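Local coordinates for fatty acyl CoA synthetase FADD13 (FATTY-ACYL-CoA SYNTHETASE) (Mycobacterium tuberculosis, PDB 3R44), which belongs to the fatty acyl-CoA synthetases of the AMP-binding (ANL) enzyme superfamily, at residues Val188-Thr191 with His192-His196; Ala199-Trp202 with Ala203-Asp207; Arg379-Ala382 with Thr383-Ala386; Asp385-Asn389 with Gly390-Thr394. One frame throughout, in Å; residues are numbered along the deposited sequence.

Interaction 1: Val188-Thr191 with His192-His196; sequences VVHT and HESVH. With HIS (histidine), chain B.
T191 closes strand 186-191 and, without any linker, starts helix 192-205 as its N-cap, the axes of the two short segments running 83° apart. The first helical turn is tied back by V195 N, which donates to T191 O at 3.1 Å. The side chains of T191 and S194 then exchange bonds with each other's backbone. T191 OG1 takes the N-H of S194 at 3.0 Å, and S194 OG in return accepts an almost straight bond from T191 N (2.9 Å, 173° at the hydrogen). Each hydroxyl lies between its own backbone N and carbonyl carbon, the torsion that lets it reach the other residue's N-H. S194 OG has a second partner in the H190 imidazole, met at the ring edge and near its plane, with ND1 hydrogen-bonded to OG at 2.9 Å; on the far side of that ring NE2 is bonded to T318 O, so both nitrogens are engaged and the ring's rotation is fixed. A water joins T191 OG1 to E193 OE1. One turn on, the helix meets the bound histidine: the ligand's CG lies 3.4 Å above the plane of the H196 ring, over its centre, and H196 ND1 comes within 2.9 Å of the ligand's OXT. H192, also part of the pocket, turns its side chain away from the strand and hydrogen-bonds through ND1 to I18 N. Reciprocal side-chain-to-backbone bonding of this kind defines a capping box, which here forms the strand-to-helix junction beside the histidine pocket.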
loop_
_atom_site.group_PDB
_atom_site.type_symbol
_atom_site.label_atom_id
_atom_site.label_comp_id
_atom_site.label_asym_id
_atom_site.label_seq_id
_atom_site.Cartn_x
_atom_site.Cartn_y
_atom_site.Cartn_z
ATOM N N VAL A 188 3.449 -10.860 4.983
ATOM C CA VAL A 188 2.350 -11.236 4.101
ATOM C C VAL A 188 2.912 -11.957 2.846
ATOM O O VAL A 188 3.693 -11.353 2.098
ATOM C CB VAL A 188 1.574 -9.996 3.682
ATOM C CG1 VAL A 188 0.467 -10.365 2.662
ATOM C CG2 VAL A 188 0.984 -9.300 4.915
ATOM N N VAL A 189 2.583 -13.245 2.657
ATOM C CA VAL A 189 3.138 -14.055 1.573
ATOM C C VAL A 189 2.237 -13.971 0.353
ATOM O O VAL A 189 1.078 -14.354 0.431
ATOM C CB VAL A 189 3.325 -15.559 1.966
ATOM C CG1 VAL A 189 3.951 -16.354 0.776
ATOM C CG2 VAL A 189 4.164 -15.646 3.282
ATOM N N HIS A 190 2.756 -13.441 -0.743
ATOM C CA HIS A 190 2.066 -13.496 -2.040
ATOM C C HIS A 190 2.751 -14.467 -3.003
ATOM O O HIS A 190 3.916 -14.769 -2.876
ATOM C CB HIS A 190 1.898 -12.096 -2.651
ATOM C CG HIS A 190 0.800 -11.303 -2.007
ATOM N ND1 HIS A 190 -0.536 -11.567 -2.238
ATOM C CD2 HIS A 190 0.832 -10.341 -1.046
ATOM C CE1 HIS A 190 -1.269 -10.795 -1.464
ATOM N NE2 HIS A 190 -0.467 -10.032 -0.738
ATOM N N THR A 191 1.991 -14.911 -3.982
ATOM C CA THR A 191 2.397 -15.925 -4.921
ATOM C C THR A 191 2.319 -15.346 -6.351
ATOM O O THR A 191 1.921 -14.166 -6.573
ATOM C CB THR A 191 1.458 -17.123 -4.844
ATOM O OG1 THR A 191 0.119 -16.668 -5.169
ATOM C CG2 THR A 191 1.555 -17.823 -3.430
ATOM N N HIS A 192 2.814 -16.128 -7.314
ATOM C CA HIS A 192 2.742 -15.726 -8.705
ATOM C C HIS A 192 1.235 -15.553 -9.034
ATOM O O HIS A 192 0.841 -14.621 -9.719
ATOM C CB HIS A 192 3.377 -16.736 -9.657
ATOM C CG HIS A 192 4.868 -16.839 -9.530
ATOM N ND1 HIS A 192 5.749 -16.278 -10.435
ATOM C CD2 HIS A 192 5.628 -17.302 -8.511
ATOM C CE1 HIS A 192 6.990 -16.469 -10.015
ATOM N NE2 HIS A 192 6.949 -17.130 -8.870
ATOM N N GLU A 193 0.405 -16.449 -8.539
ATOM C CA GLU A 193 -1.028 -16.389 -8.790
ATOM C C GLU A 193 -1.669 -15.150 -8.206
ATOM O O GLU A 193 -2.478 -14.533 -8.875
ATOM C CB GLU A 193 -1.744 -17.633 -8.240
ATOM C CG GLU A 193 -3.275 -17.530 -8.184
ATOM C CD GLU A 193 -3.926 -18.835 -7.676
ATOM O OE1 GLU A 193 -3.878 -19.084 -6.457
ATOM O OE2 GLU A 193 -4.435 -19.638 -8.483
ATOM N N SER A 194 -1.354 -14.809 -6.947
ATOM C CA SER A 194 -2.002 -13.630 -6.339
ATOM C C SER A 194 -1.593 -12.325 -6.979
ATOM O O SER A 194 -2.377 -11.435 -7.179
ATOM C CB SER A 194 -1.909 -13.697 -4.779
ATOM O OG SER A 194 -0.562 -13.576 -4.295
ATOM N N VAL A 195 -0.327 -12.230 -7.342
ATOM C CA VAL A 195 0.231 -11.086 -7.972
ATOM C C VAL A 195 -0.381 -10.920 -9.368
ATOM O O VAL A 195 -0.781 -9.821 -9.786
ATOM C CB VAL A 195 1.807 -11.304 -8.037
ATOM C CG1 VAL A 195 2.483 -10.454 -9.015
ATOM C CG2 VAL A 195 2.394 -11.126 -6.635
ATOM N N HIS A 196 -0.431 -12.018 -10.098
ATOM C CA HIS A 196 -1.056 -12.004 -11.416
ATOM C C HIS A 196 -2.531 -11.582 -11.305
ATOM O O HIS A 196 -3.020 -10.796 -12.113
ATOM C CB HIS A 196 -0.953 -13.364 -12.059
ATOM C CG HIS A 196 -1.819 -13.524 -13.270
ATOM N ND1 HIS A 196 -3.035 -14.182 -13.235
ATOM C CD2 HIS A 196 -1.665 -13.064 -14.533
ATOM C CE1 HIS A 196 -3.578 -14.138 -14.444
ATOM N NE2 HIS A 196 -2.758 -13.482 -15.254
HETATM N N HIS B . -3.972 -18.181 -13.874
HETATM C CA HIS B . -2.503 -18.082 -13.698
HETATM C C HIS B . -2.170 -17.723 -12.267
HETATM O O HIS B . -1.470 -18.404 -11.513
HETATM C CB HIS B . -1.954 -17.041 -14.695
HETATM C CG HIS B . -0.607 -16.491 -14.359
HETATM N ND1 HIS B . 0.212 -15.935 -15.328
HETATM C CD2 HIS B . 0.076 -16.398 -13.181
HETATM C CE1 HIS B . 1.334 -15.516 -14.754
HETATM N NE2 HIS B . 1.270 -15.775 -13.455
HETATM O OXT HIS B . -2.622 -16.677 -11.809
HETATM O O HOH W 1 -2.060 -18.157 -4.588
#

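Interaction 2: Ala199-Trp202 with Ala203-Asp207; sequences ASSW and ASTID
W202 and I206 meet one turn apart where helix 192-205 runs out, and they supply the apolar part of this contact. I206 CG2 lies 3.9 Å from W202 CE3, while I206 CD1 approaches the same carbon in the plane of the indole, at its edge. This reach follows from a chi1 of 68°, which holds I206 CG1 between its backbone N and carbonyl carbon, close against W202 O.

Backbone hydrogen bonds form the second group. A203 N donates to A199 O and S204 N to S200 O in the regular helical pattern. At W202 O the pattern changes, since two amides converge on it: I206 N arrives at 2.9 Å, nearly along the C=O axis and almost straight at the hydrogen (175°), whereas T205 N, at 3.0 Å, sits well above the carbonyl plane.

The third group consists of hydroxyls folded back on the preceding turn. S204 OG donates to S200 O at 3.1 Å, reaching it from the opposite face of the carbonyl plane to S204 N. T205 OG1 gives a shorter bond of 2.7 Å to S201 O, and also pairs with M344 N.

Around this helix end, F231 of helix 223-235 meets the W202 ring, whose NE1 is bonded to G322 O. I206 packs on Y288 and I290 of strand 288-291 and, with W202 and T205, on L326 of strand 324-327, so the last turn lies against the large mixed sheet.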
loop_
_atom_site.group_PDB
_atom_site.type_symbol
_atom_site.label_atom_id
_atom_site.label_comp_id
_atom_site.label_asym_id
_atom_site.label_seq_id
_atom_site.Cartn_x
_atom_site.Cartn_y
_atom_site.Cartn_z
ATOM N N ALA A 199 -2.766 -7.925 -10.591
ATOM C CA ALA A 199 -2.394 -7.135 -11.773
ATOM C C ALA A 199 -3.579 -7.183 -12.754
ATOM O O ALA A 199 -3.987 -6.170 -13.328
ATOM C CB ALA A 199 -1.074 -7.687 -12.415
ATOM N N SER A 200 -4.132 -8.367 -12.944
ATOM C CA SER A 200 -5.291 -8.532 -13.855
ATOM C C SER A 200 -6.485 -7.777 -13.403
ATOM O O SER A 200 -7.197 -7.191 -14.216
ATOM C CB SER A 200 -5.740 -9.978 -13.947
ATOM O OG SER A 200 -4.695 -10.750 -14.421
ATOM N N SER A 201 -6.702 -7.787 -12.083
ATOM C CA SER A 201 -7.792 -7.042 -11.479
ATOM C C SER A 201 -7.704 -5.548 -11.856
ATOM O O SER A 201 -8.624 -4.965 -12.391
ATOM C CB SER A 201 -7.768 -7.185 -9.972
ATOM O OG SER A 201 -8.877 -6.505 -9.474
ATOM N N TRP A 202 -6.550 -4.956 -11.625
ATOM C CA TRP A 202 -6.357 -3.547 -12.002
ATOM C C TRP A 202 -6.530 -3.321 -13.502
ATOM O O TRP A 202 -7.292 -2.470 -13.947
ATOM C CB TRP A 202 -4.950 -3.152 -11.603
ATOM C CG TRP A 202 -4.815 -2.788 -10.200
ATOM C CD1 TRP A 202 -4.538 -3.606 -9.113
ATOM C CD2 TRP A 202 -4.865 -1.486 -9.708
ATOM N NE1 TRP A 202 -4.461 -2.845 -7.958
ATOM C CE2 TRP A 202 -4.646 -1.541 -8.308
ATOM C CE3 TRP A 202 -5.131 -0.241 -10.313
ATOM C CZ2 TRP A 202 -4.694 -0.393 -7.500
ATOM C CZ3 TRP A 202 -5.147 0.882 -9.527
ATOM C CH2 TRP A 202 -4.915 0.804 -8.128
ATOM N N ALA A 203 -5.821 -4.139 -14.272
ATOM C CA ALA A 203 -5.764 -3.992 -15.711
ATOM C C ALA A 203 -7.136 -4.176 -16.362
ATOM O O ALA A 203 -7.428 -3.570 -17.402
ATOM C CB ALA A 203 -4.785 -4.965 -16.299
ATOM N N SER A 204 -7.984 -5.013 -15.767
ATOM C CA SER A 204 -9.363 -5.211 -16.274
ATOM C C SER A 204 -10.398 -4.248 -15.760
ATOM O O SER A 204 -11.523 -4.218 -16.269
ATOM C CB SER A 204 -9.886 -6.625 -15.972
ATOM O OG SER A 204 -9.112 -7.570 -16.672
ATOM N N THR A 205 -10.044 -3.443 -14.763
ATOM C CA THR A 205 -10.985 -2.567 -14.114
ATOM C C THR A 205 -10.717 -1.092 -14.477
ATOM O O THR A 205 -11.641 -0.371 -14.781
ATOM C CB THR A 205 -10.950 -2.754 -12.562
ATOM O OG1 THR A 205 -11.154 -4.153 -12.244
ATOM C CG2 THR A 205 -12.000 -1.836 -11.888
ATOM N N ILE A 206 -9.466 -0.657 -14.439
ATOM C CA ILE A 206 -9.207 0.772 -14.732
ATOM C C ILE A 206 -9.056 0.947 -16.229
ATOM O O ILE A 206 -8.748 -0.026 -16.936
ATOM C CB ILE A 206 -7.955 1.311 -14.016
ATOM C CG1 ILE A 206 -6.669 0.707 -14.555
ATOM C CG2 ILE A 206 -8.050 1.097 -12.502
ATOM C CD1 ILE A 206 -5.422 1.369 -13.856
ATOM N N ASP A 207 -9.210 2.191 -16.717
ATOM C CA ASP A 207 -9.019 2.462 -18.124
ATOM C C ASP A 207 -7.523 2.570 -18.426
ATOM O O ASP A 207 -6.989 3.662 -18.542
ATOM C CB ASP A 207 -9.786 3.717 -18.542
ATOM C CG ASP A 207 -9.635 4.061 -20.035
ATOM O OD1 ASP A 207 -9.074 3.289 -20.884
ATOM O OD2 ASP A 207 -10.111 5.154 -20.359
#

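Interaction 3: Arg379-Ala382 with Thr383-Ala386; sequences RPEA and TRDA
R384 turns back along its short helix to E381, one turn earlier, and its chain can be traced outward from the backbone. CB lies 3.6 Å from E381 O, and CG lies 3.4 Å from P380 O, the carbonyl that also accepts the N-H of R384. CD comes within 3.8 Å of E381 OE2. There the chain bends, chi3 being -91°, and this turns the guanidinium back along the helix toward the carboxylate. NE meets E381 OE2 at 2.6 Å, almost in line with the bond from CD to that oxygen, and NH2 reaches the same atom at 2.9 Å from above the carboxylate plane. The salt bridge is therefore side-on but centred on one oxygen, with the carboxylate and guanidinium planes 41° apart. NH1 and NH2 end near P380 CB, and P380 O stands beneath the centre of one guanidinium face. E381 contributes a matching bend at chi2 (-81°), which brings its carboxylate round to the arginine.

The start of the helix is gripped differently. R379, the N-cap residue, offers its carbonyl to both T383 N, at 3.0 Å and in the carbonyl plane, and T383 OG1, at 2.8 Å and above that plane. At the other end A386 N makes a weak bond to A382 O besides its bond to T383 O.

The charged pair lies on the exposed side of helix 380-385. Toward the protein, T383 OG1 is also bonded to Y376 N, and A382, T383 and A386 rest on strand 375-376, from which the chain leads into this helix.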
loop_
_atom_site.group_PDB
_atom_site.type_symbol
_atom_site.label_atom_id
_atom_site.label_comp_id
_atom_site.label_asym_id
_atom_site.label_seq_id
_atom_site.Cartn_x
_atom_site.Cartn_y
_atom_site.Cartn_z
ATOM N N ARG A 379 3.236 -18.140 10.343
ATOM C CA ARG A 379 2.139 -17.865 11.262
ATOM C C ARG A 379 0.828 -18.546 10.865
ATOM O O ARG A 379 -0.133 -17.852 10.507
ATOM C CB ARG A 379 1.961 -16.362 11.470
ATOM C CG ARG A 379 3.196 -15.750 12.121
ATOM C CD ARG A 379 3.042 -14.286 12.423
ATOM N NE ARG A 379 4.076 -13.851 13.392
ATOM C CZ ARG A 379 5.165 -13.151 13.087
ATOM N NH1 ARG A 379 5.359 -12.715 11.867
ATOM N NH2 ARG A 379 6.067 -12.860 14.009
ATOM N N PRO A 380 0.775 -19.904 10.975
ATOM C CA PRO A 380 -0.358 -20.669 10.439
ATOM C C PRO A 380 -1.638 -20.397 11.206
ATOM O O PRO A 380 -2.710 -20.281 10.592
ATOM C CB PRO A 380 0.071 -22.132 10.638
ATOM C CG PRO A 380 1.138 -22.102 11.684
ATOM C CD PRO A 380 1.868 -20.808 11.387
ATOM N N GLU A 381 -1.531 -20.214 12.518
ATOM C CA GLU A 381 -2.739 -19.912 13.333
ATOM C C GLU A 381 -3.338 -18.524 13.069
ATOM O O GLU A 381 -4.571 -18.405 12.918
ATOM C CB GLU A 381 -2.537 -20.172 14.847
ATOM C CG GLU A 381 -2.605 -21.640 15.233
ATOM C CD GLU A 381 -4.054 -22.178 15.393
ATOM O OE1 GLU A 381 -4.547 -22.237 16.554
ATOM O OE2 GLU A 381 -4.682 -22.561 14.363
ATOM N N ALA A 382 -2.479 -17.483 13.006
ATOM C CA ALA A 382 -2.868 -16.171 12.549
ATOM C C ALA A 382 -3.523 -16.224 11.178
ATOM O O ALA A 382 -4.487 -15.549 10.956
ATOM C CB ALA A 382 -1.694 -15.211 12.496
ATOM N N THR A 383 -3.023 -17.062 10.296
ATOM C CA THR A 383 -3.595 -17.178 8.951
ATOM C C THR A 383 -5.014 -17.739 9.056
ATOM O O THR A 383 -5.969 -17.150 8.580
ATOM C CB THR A 383 -2.689 -18.023 8.074
ATOM O OG1 THR A 383 -1.369 -17.430 8.016
ATOM C CG2 THR A 383 -3.264 -18.174 6.666
ATOM N N ARG A 384 -5.171 -18.866 9.732
ATOM C CA ARG A 384 -6.509 -19.442 9.911
ATOM C C ARG A 384 -7.497 -18.484 10.535
ATOM O O ARG A 384 -8.642 -18.431 10.143
ATOM C CB ARG A 384 -6.421 -20.677 10.813
ATOM C CG ARG A 384 -5.755 -21.833 10.145
ATOM C CD ARG A 384 -6.061 -23.154 10.872
ATOM N NE ARG A 384 -5.033 -23.392 11.881
ATOM C CZ ARG A 384 -3.807 -23.875 11.616
ATOM N NH1 ARG A 384 -3.449 -24.213 10.365
ATOM N NH2 ARG A 384 -2.929 -24.024 12.606
ATOM N N ASP A 385 -7.041 -17.726 11.516
ATOM C CA ASP A 385 -7.913 -16.813 12.241
ATOM C C ASP A 385 -8.366 -15.602 11.391
ATOM O O ASP A 385 -9.400 -15.004 11.687
ATOM C CB ASP A 385 -7.237 -16.377 13.549
ATOM C CG ASP A 385 -7.249 -17.508 14.637
ATOM O OD1 ASP A 385 -7.919 -18.567 14.461
ATOM O OD2 ASP A 385 -6.572 -17.360 15.666
ATOM N N ALA A 386 -7.583 -15.278 10.360
ATOM C CA ALA A 386 -7.853 -14.170 9.437
ATOM C C ALA A 386 -8.902 -14.489 8.378
ATOM O O ALA A 386 -9.324 -13.602 7.658
ATOM C CB ALA A 386 -6.566 -13.725 8.770
#

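Interaction 4: Asp385-Asn389 with Gly390-Thr394; sequences DAFDN and GWFRT
F387 and F392 face each other across a tight antiparallel hairpin as a non-hydrogen-bonded pair, and their rings form a T-shaped contact. The edge of F392 points at the face of F387, with ring centroids 5.7 Å apart and planes at 65°. F392 CA lies over that same F387 ring, 4.3 Å from its centroid, in a CH-pi contact. The two first torsions differ: F392 CG is anti to its backbone N (chi1 173°), whereas F387 CG stands beside its own (chi1 -79°), and this brings the F387 ring across the neighbouring strand. A386 CB adds to the cluster, touching F392 CE1 at 3.8 Å.

D388 and W391 project from the other face of the ladder as a hydrogen-bonded pair. D388 N donates to W391 O at 2.8 Å, and W391 N returns a bond to D388 O from above the carbonyl plane, closing a type I' turn through N389 and G390. The indole presents its edge to D388 O, which lies 3.4 Å from W391 CD1. Beyond the turn R393 N meets A386 O at 2.8 Å in an almost straight bond. On the same face as D388, the aliphatic CD of R393 approaches D388 CB.

One face thus carries the two phenylalanines; the other mixes the W391 indole with the charged D388 and R393. D388 and R393 pair with R351 and E364 respectively, so their charges are probably balanced by neighbouring strands, while the phenylalanines join the two hairpin strands by apolar contact.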
loop_
_atom_site.group_PDB
_atom_site.type_symbol
_atom_site.label_atom_id
_atom_site.label_comp_id
_atom_site.label_asym_id
_atom_site.label_seq_id
_atom_site.Cartn_x
_atom_site.Cartn_y
_atom_site.Cartn_z
ATOM N N ASP A 385 -7.041 -17.726 11.516
ATOM C CA ASP A 385 -7.913 -16.813 12.241
ATOM C C ASP A 385 -8.366 -15.602 11.391
ATOM O O ASP A 385 -9.400 -15.004 11.687
ATOM C CB ASP A 385 -7.237 -16.377 13.549
ATOM C CG ASP A 385 -7.249 -17.508 14.637
ATOM O OD1 ASP A 385 -7.919 -18.567 14.461
ATOM O OD2 ASP A 385 -6.572 -17.360 15.666
ATOM N N ALA A 386 -7.583 -15.278 10.360
ATOM C CA ALA A 386 -7.853 -14.170 9.437
ATOM C C ALA A 386 -8.902 -14.489 8.378
ATOM O O ALA A 386 -9.324 -13.602 7.658
ATOM C CB ALA A 386 -6.566 -13.725 8.770
ATOM N N PHE A 387 -9.300 -15.747 8.268
ATOM C CA PHE A 387 -10.249 -16.183 7.275
ATOM C C PHE A 387 -11.508 -16.772 7.874
ATOM O O PHE A 387 -11.476 -17.421 8.933
ATOM C CB PHE A 387 -9.619 -17.225 6.380
ATOM C CG PHE A 387 -8.747 -16.675 5.372
ATOM C CD1 PHE A 387 -9.262 -16.364 4.146
ATOM C CD2 PHE A 387 -7.392 -16.444 5.615
ATOM C CE1 PHE A 387 -8.455 -15.835 3.169
ATOM C CE2 PHE A 387 -6.592 -15.898 4.616
ATOM C CZ PHE A 387 -7.130 -15.628 3.402
ATOM N N ASP A 388 -12.615 -16.480 7.213
ATOM C CA ASP A 388 -13.926 -17.028 7.532
ATOM C C ASP A 388 -14.515 -17.581 6.251
ATOM O O ASP A 388 -15.031 -16.808 5.427
ATOM C CB ASP A 388 -14.836 -15.926 8.037
ATOM C CG ASP A 388 -16.202 -16.442 8.478
ATOM O OD1 ASP A 388 -16.446 -17.673 8.352
ATOM O OD2 ASP A 388 -17.010 -15.604 8.964
ATOM N N ASN A 389 -14.386 -18.895 6.066
ATOM C CA ASN A 389 -14.864 -19.577 4.847
ATOM C C ASN A 389 -14.402 -18.968 3.542
ATOM O O ASN A 389 -15.229 -18.664 2.655
ATOM C CB ASN A 389 -16.376 -19.601 4.812
ATOM C CG ASN A 389 -16.964 -20.446 5.908
ATOM O OD1 ASN A 389 -17.844 -19.981 6.644
ATOM N ND2 ASN A 389 -16.471 -21.683 6.057
ATOM N N GLY A 390 -13.112 -18.735 3.451
ATOM C CA GLY A 390 -12.509 -18.185 2.280
ATOM C C GLY A 390 -12.509 -16.679 2.256
ATOM O O GLY A 390 -11.854 -16.135 1.431
ATOM N N TRP A 391 -13.288 -16.009 3.133
ATOM C CA TRP A 391 -13.320 -14.543 3.193
ATOM C C TRP A 391 -12.239 -14.059 4.150
ATOM O O TRP A 391 -12.213 -14.484 5.294
ATOM C CB TRP A 391 -14.652 -14.063 3.689
ATOM C CG TRP A 391 -15.764 -14.302 2.757
ATOM C CD1 TRP A 391 -16.590 -15.357 2.714
ATOM C CD2 TRP A 391 -16.220 -13.384 1.766
ATOM N NE1 TRP A 391 -17.580 -15.155 1.750
ATOM C CE2 TRP A 391 -17.355 -13.948 1.149
ATOM C CE3 TRP A 391 -15.770 -12.135 1.348
ATOM C CZ2 TRP A 391 -18.030 -13.324 0.101
ATOM C CZ3 TRP A 391 -16.455 -11.504 0.317
ATOM C CH2 TRP A 391 -17.570 -12.114 -0.300
ATOM N N PHE A 392 -11.357 -13.195 3.646
ATOM C CA PHE A 392 -10.315 -12.578 4.445
ATOM C C PHE A 392 -10.908 -11.439 5.287
ATOM O O PHE A 392 -11.527 -10.545 4.738
ATOM C CB PHE A 392 -9.188 -12.015 3.574
ATOM C CG PHE A 392 -8.196 -11.250 4.355
ATOM C CD1 PHE A 392 -7.291 -11.901 5.185
ATOM C CD2 PHE A 392 -8.153 -9.880 4.294
ATOM C CE1 PHE A 392 -6.420 -11.187 5.967
ATOM C CE2 PHE A 392 -7.276 -9.178 5.046
ATOM C CZ PHE A 392 -6.387 -9.816 5.879
ATOM N N ARG A 393 -10.719 -11.482 6.594
ATOM C CA ARG A 393 -11.204 -10.428 7.474
ATOM C C ARG A 393 -10.186 -9.309 7.645
ATOM O O ARG A 393 -9.090 -9.499 8.218
ATOM C CB ARG A 393 -11.546 -11.023 8.817
ATOM C CG ARG A 393 -12.642 -12.081 8.698
ATOM C CD ARG A 393 -13.020 -12.795 9.990
ATOM N NE ARG A 393 -13.333 -11.884 11.081
ATOM C CZ ARG A 393 -13.653 -12.232 12.321
ATOM N NH1 ARG A 393 -13.780 -13.493 12.680
ATOM N NH2 ARG A 393 -13.876 -11.288 13.210
ATOM N N THR A 394 -10.523 -8.136 7.160
ATOM C CA THR A 394 -9.559 -7.050 7.116
ATOM C C THR A 394 -9.311 -6.398 8.480
ATOM O O THR A 394 -8.264 -5.776 8.654
ATOM C CB THR A 394 -9.994 -5.921 6.125
ATOM O OG1 THR A 394 -11.213 -5.327 6.620
ATOM C CG2 THR A 394 -10.234 -6.462 4.701
#

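In the fold
Interaction 1 is the buried one of the four, interaction 2 is partly buried, and interactions 3 and 4 lie at the surface. The first two share helix 192-205, one at its start and the other at its end, with centres about 16 Å apart; hydroxyls bonded to backbone serve both, but only interaction 1 takes in residues of the histidine pocket. Interactions 3 and 4 follow each other directly, sharing D385 and A386 as helix 380-385 gives way to the hairpin, and their centres are about 9 Å apart. There the chemistry shifts from an exposed salt bridge to paired aromatic rings. Strand 375-376, an edge of the sheet containing strand 186-191, relates this second pair to interaction 1.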